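Local coordinates for actin-related protein 8 (Homo sapiens, PDB 4FO0), which binds ATP, shows low basal ATPase activity without polymerising, and is a proposed core component of the INO80 chromatin-remodelling complex, at residues 218-222 / 223-227; 106-109 / 110-114; 125-128 / 129-132; 521-524 / 525-529. All blocks are in the same frame, centred on the assembly; numbering follows the deposited sequence.

Contact 1: residues 218-222 / 223-227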
loop_
_atom_site.group_PDB
_atom_site.type_symbol
_atom_site.label_atom_id
_atom_site.label_comp_id
_atom_site.label_asym_id
_atom_site.label_seq_id
_atom_site.Cartn_x
_atom_site.Cartn_y
_atom_site.Cartn_z
ATOM N N VAL A 218 2.160 17.235 -11.713
ATOM C CA VAL A 218 3.145 17.673 -12.672
ATOM C C VAL A 218 3.338 19.179 -12.557
ATOM O O VAL A 218 4.464 19.676 -12.523
ATOM C CB VAL A 218 2.700 17.348 -14.093
ATOM C CG1 VAL A 218 3.628 18.020 -15.090
ATOM C CG2 VAL A 218 2.652 15.839 -14.295
ATOM N N ASN A 219 2.236 19.916 -12.488
ATOM C CA ASN A 219 2.364 21.355 -12.364
ATOM C C ASN A 219 3.116 21.700 -11.089
ATOM O O ASN A 219 3.967 22.587 -11.064
ATOM C CB ASN A 219 1.007 22.052 -12.421
ATOM C CG ASN A 219 1.136 23.555 -12.331
ATOM O OD1 ASN A 219 1.525 24.223 -13.294
ATOM N ND2 ASN A 219 0.833 24.097 -11.164
ATOM N N MET A 220 2.813 20.965 -10.032
ATOM C CA MET A 220 3.453 21.202 -8.761
ATOM C C MET A 220 4.954 20.924 -8.868
ATOM O O MET A 220 5.770 21.753 -8.471
ATOM C CB MET A 220 2.805 20.355 -7.661
ATOM C CG MET A 220 3.436 20.589 -6.316
ATOM S SD MET A 220 3.239 19.247 -5.146
ATOM C CE MET A 220 3.742 17.819 -6.107
ATOM N N ILE A 221 5.315 19.761 -9.401
ATOM C CA ILE A 221 6.725 19.400 -9.561
ATOM C C ILE A 221 7.534 20.452 -10.325
ATOM O O ILE A 221 8.589 20.901 -9.876
ATOM C CB ILE A 221 6.889 18.086 -10.335
ATOM C CG1 ILE A 221 6.227 16.933 -9.588
ATOM C CG2 ILE A 221 8.353 17.801 -10.528
ATOM C CD1 ILE A 221 6.746 16.796 -8.200
ATOM N N LEU A 222 7.032 20.828 -11.496
ATOM C CA LEU A 222 7.746 21.731 -12.382
ATOM C C LEU A 222 7.681 23.193 -11.935
ATOM O O LEU A 222 8.715 23.854 -11.791
ATOM C CB LEU A 222 7.217 21.580 -13.815
ATOM C CG LEU A 222 7.518 20.218 -14.440
ATOM C CD1 LEU A 222 6.982 20.155 -15.842
ATOM C CD2 LEU A 222 9.013 19.943 -14.426
ATOM N N MET A 223 6.468 23.685 -11.698
ATOM C CA MET A 223 6.255 25.099 -11.412
ATOM C C MET A 223 6.462 25.498 -9.946
ATOM O O MET A 223 7.064 26.524 -9.660
ATOM C CB MET A 223 4.861 25.546 -11.886
ATOM C CG MET A 223 4.611 25.431 -13.389
ATOM S SD MET A 223 5.903 26.149 -14.451
ATOM C CE MET A 223 7.166 24.892 -14.308
ATOM N N LYS A 224 5.953 24.705 -9.017
ATOM C CA LYS A 224 6.000 25.086 -7.607
ATOM C C LYS A 224 7.294 24.641 -6.921
ATOM O O LYS A 224 7.838 25.352 -6.092
ATOM C CB LYS A 224 4.796 24.505 -6.859
ATOM C CG LYS A 224 3.456 25.024 -7.318
ATOM C CD LYS A 224 3.047 26.239 -6.505
ATOM C CE LYS A 224 1.650 26.706 -6.881
ATOM N NZ LYS A 224 0.644 25.607 -6.760
ATOM N N MET A 225 7.779 23.453 -7.253
ATOM C CA MET A 225 8.935 22.917 -6.552
ATOM C C MET A 225 10.249 23.242 -7.272
ATOM O O MET A 225 11.294 23.377 -6.630
ATOM C CB MET A 225 8.795 21.414 -6.352
ATOM C CG MET A 225 7.904 21.019 -5.198
ATOM S SD MET A 225 7.726 19.229 -5.151
ATOM C CE MET A 225 8.955 18.764 -3.943
ATOM N N GLY A 226 10.200 23.353 -8.597
ATOM C CA GLY A 226 11.337 23.854 -9.342
ATOM C C GLY A 226 12.226 22.858 -10.056
ATOM O O GLY A 226 13.344 23.201 -10.447
ATOM N N PHE A 227 11.747 21.630 -10.221
ATOM C CA PHE A 227 12.428 20.668 -11.067
ATOM C C PHE A 227 12.434 21.203 -12.482
ATOM O O PHE A 227 11.524 21.925 -12.867
ATOM C CB PHE A 227 11.684 19.353 -11.061
ATOM C CG PHE A 227 11.895 18.552 -9.831
ATOM C CD1 PHE A 227 12.889 17.584 -9.786
ATOM C CD2 PHE A 227 11.098 18.752 -8.718
ATOM C CE1 PHE A 227 13.092 16.828 -8.649
ATOM C CE2 PHE A 227 11.293 18.006 -7.575
ATOM C CZ PHE A 227 12.299 17.037 -7.543
#
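Two atoms of Ile-221 meet the ring of Phe-227, both near CD2. The carbonyl O of Ile-221 lies in the ring plane at its edge, 3.5 Å from CD2 of Phe-227, while the methyl CG2 of Ile-221 arrives obliquely, 3.4 Å from the same CD2. This pairing finishes helix 211-225, the connecting helix of a beta-alpha-beta unit with strands 200-205 and 229-234, and it illustrates how a helix can widen before it ends. Met-223 N still bonds to Asn-219 O four residues back, but Met-225 N reaches Met-220 O across a pi-type turn, at 2.9 Å. Phe-227 N then bonds to Ile-221 O, six residues back, at 3.3 Å. Gly-226 turns the chain with a positive phi of 101°.

The branches of Ile-221 divide the work. With CG1 beside the backbone N (chi1 -61°), CG2 is left anti to that N, and it is this branch that meets the phenyl ring, while CD1 comes within 4.0 Å of Met-225 SD. Both Ile-221 and Phe-227 also touch Cys-201 of strand 200-205, and Met-220 and Met-225 pack on helix 170-187. Asn-219 crosses Met-223 at about a right angle, its OD1 3.3 Å from Met-223 CG; that oxygen is hydrogen-bonded to Trp-577 NE1. At the far end of the turn, CD2 of Leu-222 rests 3.6 Å from the carbonyl O of Phe-227.

Contact 2: residues 106-109 / 110-114; sequences RSYN and KQMRP
Met-112 and Tyr-108 form a Met-aromatic contact just past the C-terminal end of helix 102-109. The sulfur SD of Met-112 sits 4.1 Å from the centroid of the Tyr-108 ring, 43° off the ring normal, an oblique approach; the ring atom nearest to SD is CE1, at 3.4 Å. A thioether folded at chi1 -61° and chi2 -59° brings the sulfur back to the ring.

The backbone sets the stage for this pairing. Lys-110 N bonds to Arg-106 O in the last helical turn, and Met-112 N to Asn-109 O, at 2.9 Å, keeps the chain curled after the helix stops. Beyond it, NH1 of Arg-113 donates to two carbonyls, Lys-110 O at 3.1 Å and Met-112 O at 2.9 Å, approaching each from above its carbonyl plane.

Further out, the buried amide of Asn-109 is fixed at both ends, OD1 by Arg-349 N and ND2 by Ala-294 O, and OD1 also lies at the edge of the tyrosine ring, in its plane. Arg-349 adds a cation-pi contact to Tyr-108. The tyrosine ring thus meets both a polarisable sulfur and a positive charge, partners that its pi electrons would be expected to favour.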
loop_
_atom_site.group_PDB
_atom_site.type_symbol
_atom_site.label_atom_id
_atom_site.label_comp_id
_atom_site.label_asym_id
_atom_site.label_seq_id
_atom_site.Cartn_x
_atom_site.Cartn_y
_atom_site.Cartn_z
ATOM N N ARG A 106 -10.397 -17.125 24.332
ATOM C CA ARG A 106 -10.892 -16.073 25.210
ATOM C C ARG A 106 -10.750 -16.462 26.685
ATOM O O ARG A 106 -10.325 -15.648 27.504
ATOM C CB ARG A 106 -12.338 -15.702 24.855
ATOM C CG ARG A 106 -12.827 -14.380 25.446
ATOM C CD ARG A 106 -14.062 -13.821 24.708
ATOM N NE ARG A 106 -15.143 -14.801 24.548
ATOM C CZ ARG A 106 -15.579 -15.279 23.378
ATOM N NH1 ARG A 106 -15.041 -14.871 22.233
ATOM N NH2 ARG A 106 -16.568 -16.167 23.350
ATOM N N SER A 107 -11.070 -17.711 27.016
ATOM C CA SER A 107 -10.986 -18.180 28.400
ATOM C C SER A 107 -9.601 -18.000 28.999
ATOM O O SER A 107 -9.446 -17.431 30.076
ATOM C CB SER A 107 -11.387 -19.645 28.500
ATOM O OG SER A 107 -12.790 -19.764 28.430
ATOM N N TYR A 108 -8.598 -18.510 28.304
ATOM C CA TYR A 108 -7.219 -18.331 28.725
ATOM C C TYR A 108 -6.814 -16.854 28.673
ATOM O O TYR A 108 -6.099 -16.353 29.544
ATOM C CB TYR A 108 -6.306 -19.133 27.802
ATOM C CG TYR A 108 -4.830 -18.890 28.016
ATOM C CD1 TYR A 108 -4.212 -17.765 27.485
ATOM C CD2 TYR A 108 -4.049 -19.795 28.737
ATOM C CE1 TYR A 108 -2.864 -17.538 27.667
ATOM C CE2 TYR A 108 -2.692 -19.580 28.929
ATOM C CZ TYR A 108 -2.104 -18.446 28.387
ATOM O OH TYR A 108 -0.756 -18.210 28.564
ATOM N N ASN A 109 -7.268 -16.156 27.643
ATOM C CA ASN A 109 -6.738 -14.839 27.371
ATOM C C ASN A 109 -7.083 -13.782 28.396
ATOM O O ASN A 109 -6.247 -12.944 28.761
ATOM C CB ASN A 109 -7.063 -14.383 25.944
ATOM C CG ASN A 109 -6.019 -14.843 24.952
ATOM O OD1 ASN A 109 -4.880 -15.135 25.326
ATOM N ND2 ASN A 109 -6.413 -14.946 23.680
ATOM N N LYS A 110 -8.302 -13.792 28.886
ATOM C CA LYS A 110 -8.626 -12.651 29.712
ATOM C C LYS A 110 -8.419 -12.872 31.219
ATOM O O LYS A 110 -8.902 -12.111 32.062
ATOM C CB LYS A 110 -9.919 -11.971 29.244
ATOM C CG LYS A 110 -9.814 -11.617 27.708
ATOM C CD LYS A 110 -9.886 -10.092 27.346
ATOM C CE LYS A 110 -11.307 -9.661 26.939
ATOM N NZ LYS A 110 -11.482 -8.197 26.657
ATOM N N GLN A 111 -7.625 -13.907 31.496
ATOM C CA GLN A 111 -6.871 -14.085 32.727
ATOM C C GLN A 111 -5.465 -13.481 32.579
ATOM O O GLN A 111 -4.720 -13.399 33.551
ATOM C CB GLN A 111 -6.682 -15.581 33.008
ATOM C CG GLN A 111 -7.954 -16.372 33.286
ATOM C CD GLN A 111 -7.684 -17.813 33.720
ATOM O OE1 GLN A 111 -6.854 -18.516 33.135
ATOM N NE2 GLN A 111 -8.389 -18.253 34.760
ATOM N N MET A 112 -5.085 -13.098 31.362
ATOM C CA MET A 112 -3.743 -12.559 31.115
ATOM C C MET A 112 -3.623 -11.079 31.472
ATOM O O MET A 112 -4.449 -10.255 31.053
ATOM C CB MET A 112 -3.327 -12.732 29.644
ATOM C CG MET A 112 -3.263 -14.165 29.139
ATOM S SD MET A 112 -2.131 -15.264 30.021
ATOM C CE MET A 112 -1.292 -14.125 31.128
ATOM N N ARG A 113 -2.586 -10.748 32.239
ATOM C CA ARG A 113 -2.229 -9.355 32.500
ATOM C C ARG A 113 -0.850 -9.089 31.946
ATOM O O ARG A 113 -0.000 -9.982 31.917
ATOM C CB ARG A 113 -2.249 -9.042 33.992
ATOM C CG ARG A 113 -3.637 -9.043 34.587
ATOM C CD ARG A 113 -4.631 -8.379 33.647
ATOM N NE ARG A 113 -5.996 -8.432 34.176
ATOM C CZ ARG A 113 -6.890 -9.376 33.884
ATOM N NH1 ARG A 113 -6.581 -10.366 33.051
ATOM N NH2 ARG A 113 -8.100 -9.327 34.428
ATOM N N PRO A 114 -0.621 -7.855 31.486
ATOM C CA PRO A 114 0.690 -7.477 30.942
ATOM C C PRO A 114 1.746 -7.339 32.047
ATOM O O PRO A 114 1.446 -6.923 33.166
ATOM C CB PRO A 114 0.418 -6.125 30.273
ATOM C CG PRO A 114 -0.776 -5.580 31.007
ATOM C CD PRO A 114 -1.605 -6.761 31.415
#

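Contact 3: residues 125-128 / 129-132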
loop_
_atom_site.group_PDB
_atom_site.type_symbol
_atom_site.label_atom_id
_atom_site.label_comp_id
_atom_site.label_asym_id
_atom_site.label_seq_id
_atom_site.Cartn_x
_atom_site.Cartn_y
_atom_site.Cartn_z
ATOM N N TRP A 125 6.036 11.661 22.779
ATOM C CA TRP A 125 5.367 12.508 21.824
ATOM C C TRP A 125 6.380 13.404 21.143
ATOM O O TRP A 125 7.354 13.837 21.761
ATOM C CB TRP A 125 4.380 13.380 22.550
ATOM C CG TRP A 125 3.365 12.632 23.341
ATOM C CD1 TRP A 125 3.100 12.784 24.666
ATOM C CD2 TRP A 125 2.438 11.651 22.859
ATOM N NE1 TRP A 125 2.069 11.961 25.046
ATOM C CE2 TRP A 125 1.643 11.254 23.955
ATOM C CE3 TRP A 125 2.193 11.082 21.604
ATOM C CZ2 TRP A 125 0.630 10.305 23.840
ATOM C CZ3 TRP A 125 1.188 10.139 21.492
ATOM C CH2 TRP A 125 0.422 9.759 22.602
ATOM N N THR A 126 6.154 13.678 19.866
ATOM C CA THR A 126 6.899 14.719 19.175
ATOM C C THR A 126 6.836 16.031 19.970
ATOM O O THR A 126 5.768 16.445 20.429
ATOM C CB THR A 126 6.291 14.964 17.804
ATOM O OG1 THR A 126 6.362 13.752 17.048
ATOM C CG2 THR A 126 7.015 16.092 17.073
ATOM N N ASN A 127 7.970 16.692 20.147
ATOM C CA ASN A 127 7.931 17.955 20.863
ATOM C C ASN A 127 7.406 19.101 20.010
ATOM O O ASN A 127 7.916 19.377 18.923
ATOM C CB ASN A 127 9.284 18.320 21.461
ATOM C CG ASN A 127 9.233 19.626 22.219
ATOM O OD1 ASN A 127 8.680 19.701 23.320
ATOM N ND2 ASN A 127 9.781 20.672 21.622
ATOM N N THR A 128 6.384 19.767 20.521
ATOM C CA THR A 128 5.769 20.875 19.814
ATOM C C THR A 128 5.794 22.148 20.667
ATOM O O THR A 128 4.973 23.050 20.482
ATOM C CB THR A 128 4.314 20.538 19.450
ATOM O OG1 THR A 128 3.518 20.528 20.641
ATOM C CG2 THR A 128 4.232 19.174 18.778
ATOM N N SER A 129 6.734 22.210 21.609
ATOM C CA SER A 129 6.873 23.367 22.495
ATOM C C SER A 129 7.068 24.669 21.715
ATOM O O SER A 129 6.487 25.704 22.045
ATOM C CB SER A 129 8.037 23.158 23.463
ATOM O OG SER A 129 7.722 22.166 24.427
ATOM N N HIS A 130 7.890 24.596 20.676
ATOM C CA HIS A 130 8.173 25.721 19.799
ATOM C C HIS A 130 7.088 25.977 18.752
ATOM O O HIS A 130 7.327 26.686 17.782
ATOM C CB HIS A 130 9.481 25.450 19.076
ATOM C CG HIS A 130 9.482 24.165 18.315
ATOM N ND1 HIS A 130 9.177 22.956 18.903
ATOM C CD2 HIS A 130 9.732 23.899 17.012
ATOM C CE1 HIS A 130 9.248 22.000 17.995
ATOM N NE2 HIS A 130 9.584 22.545 16.840
ATOM N N HIS A 131 5.913 25.383 18.929
ATOM C CA HIS A 131 4.773 25.627 18.040
ATOM C C HIS A 131 5.041 25.571 16.533
ATOM O O HIS A 131 4.727 26.525 15.829
ATOM C CB HIS A 131 4.154 26.986 18.351
ATOM C CG HIS A 131 3.760 27.150 19.782
ATOM N ND1 HIS A 131 4.118 26.244 20.756
ATOM C CD2 HIS A 131 3.035 28.109 20.404
ATOM C CE1 HIS A 131 3.632 26.638 21.920
ATOM N NE2 HIS A 131 2.971 27.766 21.732
ATOM N N PRO A 132 5.579 24.449 16.028
ATOM C CA PRO A 132 5.770 24.311 14.580
ATOM C C PRO A 132 4.442 24.504 13.861
ATOM O O PRO A 132 3.410 24.103 14.401
ATOM C CB PRO A 132 6.206 22.856 14.429
ATOM C CG PRO A 132 6.685 22.445 15.758
ATOM C CD PRO A 132 5.871 23.198 16.742
#
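Ser-129 and Asn-127 join side chain to side chain at the entrance of a type I beta turn that runs from Thr-128 to His-131. OG of Ser-129 donates to OD1 of Asn-127 at 2.9 Å, tilted 18° from the plane of the amide carbonyl. CG of Asn-127 is anti to the backbone N (chi1 -179°), beside the carbonyl carbon, which swings the amide forward along the chain to the serine.

The two histidines serve as a worked contrast in rotamers. At His-130 a chi1 of 56° tucks CG between the backbone N and the carbonyl carbon, which brings the imidazole back toward Asn-127: the carbonyl O of Asn-127 lies at its edge, 3.1 Å from CE1 of His-130, and CG of Pro-132 sits over one face, offset toward the rim. At His-131, CG stands instead beside the backbone N and opposite the carbonyl carbon (chi1 -55°), and the ring presents ND1 at its edge to Thr-128 O in a weak bond of 3.3 Å. The same Thr-128 O accepts the turn's own bond from His-131 N at 3.0 Å, with ND1 as a second, weaker donor. A glycerol molecule, probably from the crystallisation liquor, is bonded to Thr-128 N.

The turn belongs to the surface loop between strands 115-118 and 134-136. Thr-128 packs on Leu-135 of the second strand and bonds through OG1 to Asp-147, while Pro-132 O is held by Tyr-149 OH of strand 149-152.

Contact 4: residues 521-524 / 525-529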
loop_
_atom_site.group_PDB
_atom_site.type_symbol
_atom_site.label_atom_id
_atom_site.label_comp_id
_atom_site.label_asym_id
_atom_site.label_seq_id
_atom_site.Cartn_x
_atom_site.Cartn_y
_atom_site.Cartn_z
ATOM N N GLN A 521 -0.636 -19.170 -5.719
ATOM C CA GLN A 521 -0.358 -19.991 -6.886
ATOM C C GLN A 521 -1.302 -21.181 -6.904
ATOM O O GLN A 521 -1.790 -21.589 -7.956
ATOM C CB GLN A 521 1.085 -20.466 -6.860
ATOM C CG GLN A 521 1.234 -21.923 -7.171
ATOM C CD GLN A 521 1.988 -22.130 -8.440
ATOM O OE1 GLN A 521 3.205 -21.923 -8.495
ATOM N NE2 GLN A 521 1.275 -22.515 -9.490
ATOM N N HIS A 522 -1.564 -21.727 -5.724
ATOM C CA HIS A 522 -2.485 -22.841 -5.586
ATOM C C HIS A 522 -3.898 -22.476 -6.031
ATOM O O HIS A 522 -4.527 -23.241 -6.753
ATOM C CB HIS A 522 -2.479 -23.341 -4.144
ATOM C CG HIS A 522 -3.571 -24.316 -3.827
ATOM N ND1 HIS A 522 -3.330 -25.657 -3.607
ATOM C CD2 HIS A 522 -4.906 -24.141 -3.671
ATOM C CE1 HIS A 522 -4.471 -26.266 -3.331
ATOM N NE2 HIS A 522 -5.441 -25.369 -3.362
ATOM N N ARG A 523 -4.393 -21.311 -5.611
ATOM C CA ARG A 523 -5.753 -20.904 -5.962
ATOM C C ARG A 523 -5.827 -20.667 -7.444
ATOM O O ARG A 523 -6.813 -21.029 -8.085
ATOM C CB ARG A 523 -6.168 -19.605 -5.281
ATOM C CG ARG A 523 -5.873 -19.537 -3.822
ATOM C CD ARG A 523 -7.114 -19.756 -3.010
ATOM N NE ARG A 523 -8.200 -18.825 -3.326
ATOM C CZ ARG A 523 -9.392 -18.900 -2.731
ATOM N NH1 ARG A 523 -9.598 -19.845 -1.815
ATOM N NH2 ARG A 523 -10.375 -18.055 -3.035
ATOM N N ILE A 524 -4.798 -20.026 -7.991
ATOM C CA ILE A 524 -4.823 -19.717 -9.414
ATOM C C ILE A 524 -4.960 -20.988 -10.255
ATOM O O ILE A 524 -5.817 -21.052 -11.131
ATOM C CB ILE A 524 -3.630 -18.854 -9.855
ATOM C CG1 ILE A 524 -3.707 -17.485 -9.175
ATOM C CG2 ILE A 524 -3.627 -18.671 -11.366
ATOM C CD1 ILE A 524 -5.075 -16.811 -9.298
ATOM N N LEU A 525 -4.154 -22.007 -9.961
ATOM C CA LEU A 525 -4.266 -23.290 -10.652
ATOM C C LEU A 525 -5.689 -23.807 -10.658
ATOM O O LEU A 525 -6.265 -24.070 -11.716
ATOM C CB LEU A 525 -3.391 -24.338 -9.992
ATOM C CG LEU A 525 -1.919 -24.275 -10.352
ATOM C CD1 LEU A 525 -1.283 -25.632 -10.100
ATOM C CD2 LEU A 525 -1.790 -23.871 -11.795
ATOM N N ASN A 526 -6.253 -23.962 -9.467
ATOM C CA ASN A 526 -7.589 -24.533 -9.333
ATOM C C ASN A 526 -8.682 -23.686 -9.959
ATOM O O ASN A 526 -9.637 -24.223 -10.520
ATOM C CB ASN A 526 -7.921 -24.802 -7.864
ATOM C CG ASN A 526 -6.893 -25.696 -7.192
ATOM O OD1 ASN A 526 -6.232 -26.517 -7.844
ATOM N ND2 ASN A 526 -6.746 -25.536 -5.879
ATOM N N LYS A 527 -8.536 -22.367 -9.863
ATOM C CA LYS A 527 -9.571 -21.427 -10.298
ATOM C C LYS A 527 -9.481 -21.069 -11.781
ATOM O O LYS A 527 -10.481 -20.703 -12.389
ATOM C CB LYS A 527 -9.505 -20.134 -9.477
ATOM C CG LYS A 527 -10.490 -20.033 -8.330
ATOM C CD LYS A 527 -10.163 -21.015 -7.236
ATOM C CE LYS A 527 -11.128 -20.876 -6.071
ATOM N NZ LYS A 527 -10.687 -21.730 -4.927
ATOM N N MET A 528 -8.288 -21.151 -12.360
ATOM C CA MET A 528 -8.110 -20.721 -13.745
ATOM C C MET A 528 -8.837 -21.654 -14.694
ATOM O O MET A 528 -9.194 -22.764 -14.303
ATOM C CB MET A 528 -6.633 -20.649 -14.124
ATOM C CG MET A 528 -5.932 -21.989 -14.118
ATOM S SD MET A 528 -4.208 -21.826 -14.621
ATOM C CE MET A 528 -4.468 -21.144 -16.256
ATOM N N PRO A 529 -9.051 -21.201 -15.945
ATOM C CA PRO A 529 -9.694 -21.973 -17.016
ATOM C C PRO A 529 -8.864 -23.205 -17.343
ATOM O O PRO A 529 -7.680 -23.064 -17.673
ATOM C CB PRO A 529 -9.679 -21.010 -18.207
ATOM C CG PRO A 529 -9.453 -19.664 -17.628
ATOM C CD PRO A 529 -8.599 -19.883 -16.421
#
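The last turns of helix 516-527 bring together the i, i+4 pairs Gln-521 with Leu-525, His-522 with Asn-526 and Arg-523 with Lys-527. Four backbone bonds of the same spacing hold them in step, from Leu-525 N to Gln-521 O through to Met-528 N to Ile-524 O. Arg-523 and Lys-527 run side by side, and NZ of the lysine hangs 3.7 Å above the plane of the Arg-523 guanidinium, over its centre. These are like charges, but NH2 of Arg-523 makes a salt bridge to Asp-481 and a hydrogen bond to Tyr-363 OH, and the negative charge of Asp-481 probably eases the repulsion.

In the actin fold of this protein the helix lies in the connection between the parallel strands 503-507 and 540-542 of a six-stranded sheet, and the side chain of Ile-524 is about 12 Å from that of the ATP-binding Val-253. The His-522 ring and the Asn-526 amide stand almost perpendicular, 86° apart, with ND2 of Asn-526 2.8 Å from NE2 of His-522. Gln-521 lies alongside Leu-525, its NE2 3.7 Å from CG of the leucine and weakly bonded to Val-539 O. Met-528, the first residue to leave the helix, has CG between its backbone N and carbonyl carbon (chi1 65°), which places that carbon near Ile-524 O; Pro-529 then takes the N-cap position of helix 530-535.

From the N terminus the chain meets contact 2 first, where helix 102-109 gives way to strand 115-118, and then contact 3, in the loop leading from that strand to strand 134-136. Contact 1 follows, ending the helix that links strands 200-205 and 229-234 of one sheet, and contact 4 comes last, in the connection between strands 503-507 and 540-542 of the other. Each is a local closure within one continuous stretch, so the four stand in series and none nests in or crosses another. Between nearest atoms, contacts 2 and 3 are about 17 Å apart and contacts 1 and 4 about 34 Å, the latter pair terminating helices on opposite sides of the chain's centre.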